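Local coordinates for cyanuric acid amidohydrolase (Azorhizobium caulinodans, PDB 4NQ3), which hydrolytically opens the s-triazine ring of cyanuric acid to give carboxybiuret, a step in the breakdown of atrazine and melamine, at residues Val211-Ala214 / Asp215-Leu218. Residues are numbered along the deposited sequence; the frame is centred on the assembly and turned at random.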
# COMPACT_ATOMS: atom_id res chain seq x y z
N VAL A 211 21.24 -5.55 24.30
CA VAL A 211 21.91 -5.95 23.06
C VAL A 211 20.95 -6.28 21.89
O VAL A 211 21.25 -5.98 20.73
CB VAL A 211 22.79 -7.20 23.34
CG1 VAL A 211 22.97 -8.05 22.10
CG2 VAL A 211 24.12 -6.80 23.95
N ILE A 212 19.82 -6.90 22.20
CA ILE A 212 18.89 -7.39 21.18
C ILE A 212 18.35 -6.31 20.26
O ILE A 212 17.68 -5.36 20.70
CB ILE A 212 17.69 -8.12 21.85
CG1 ILE A 212 18.22 -9.27 22.72
CG2 ILE A 212 16.70 -8.59 20.80
CD1 ILE A 212 17.19 -9.93 23.58
N CYS A 213 18.57 -6.51 18.96
CA CYS A 213 18.22 -5.52 17.94
C CYS A 213 18.87 -4.18 18.24
O CYS A 213 18.25 -3.13 18.07
CB CYS A 213 16.71 -5.34 17.83
SG CYS A 213 15.90 -6.76 17.11
N ALA A 214 20.11 -4.24 18.70
CA ALA A 214 20.90 -3.05 19.00
C ALA A 214 22.33 -3.28 18.51
O ALA A 214 22.85 -2.48 17.74
CB ALA A 214 20.86 -2.75 20.48
N ASP A 215 22.96 -4.37 18.95
CA ASP A 215 24.30 -4.73 18.47
C ASP A 215 24.23 -5.69 17.29
O ASP A 215 24.34 -6.91 17.45
CB ASP A 215 25.13 -5.36 19.60
CG ASP A 215 26.61 -5.53 19.22
OD1 ASP A 215 26.99 -5.21 18.07
OD2 ASP A 215 27.40 -5.99 20.09
N TYR A 216 24.05 -5.16 16.08
CA TYR A 216 23.90 -6.03 14.93
C TYR A 216 25.26 -6.60 14.52
O TYR A 216 25.41 -7.21 13.46
CB TYR A 216 23.20 -5.30 13.78
CG TYR A 216 21.75 -4.96 14.08
CD1 TYR A 216 20.77 -5.95 14.20
CD2 TYR A 216 21.36 -3.63 14.27
CE1 TYR A 216 19.43 -5.62 14.49
CE2 TYR A 216 20.03 -3.29 14.56
CZ TYR A 216 19.07 -4.28 14.67
OH TYR A 216 17.76 -3.90 14.95
N GLY A 217 26.25 -6.45 15.40
CA GLY A 217 27.54 -7.10 15.22
C GLY A 217 27.50 -8.53 15.72
O GLY A 217 28.26 -9.37 15.27
N LEU A 218 26.57 -8.81 16.63
CA LEU A 218 26.26 -10.16 17.06
C LEU A 218 25.29 -10.77 16.07
O LEU A 218 24.17 -10.28 15.94
CB LEU A 218 25.64 -10.16 18.45
CG LEU A 218 26.39 -9.40 19.52
CD1 LEU A 218 25.51 -9.28 20.73
CD2 LEU A 218 27.69 -10.09 19.86
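The ring of Y216 packs against the backbone of C213 and A214, three and two residues earlier in the same loop. Its CZ sits 3.6 Å from CA of C213, and its OH reaches to 3.4 Å from CB of the same residue. The amide N of A214 stands 4.1 Å above one face of the ring, nearer the ring's margin than its centre. CG of Y216 is anti to its own carbonyl carbon (chi1 -67°), which turns the ring back along the chain to C213.

N of D215 donates to O of V211 at 2.9 Å. This bond is nearly straight, 167° at the hydrogen, and the donor lies in the carbonyl plane. The same V211 oxygen takes a weak second bond from N of A214, so two amides share it. Next comes a type I beta turn from D215 to L218, closed by N of L218 to O of D215 at 3.0 Å. Within it OD1 of D215 accepts from N of G217, an Asx turn, though the place of that N is less sure. With chi1 at -170° the D215 carboxylate leads away from V211 toward the turn. Losing the Y216 ring to an alanine here is likely to leave the C213-A214 backbone without its ring cover and R290 without its cation-pi partner.

H338, in the predicted repeat unit C, hydrogen-bonds N of C213 and O of L218, and its ring meets that of Y216. Y216 also lies about 5 Å, side chain to side chain, from the magnesium ligand E287. I212 touches L193 and C213 touches L186 of helix 180-199. The loop thus links that helix to strand 223-227, which carries the nucleophile S226.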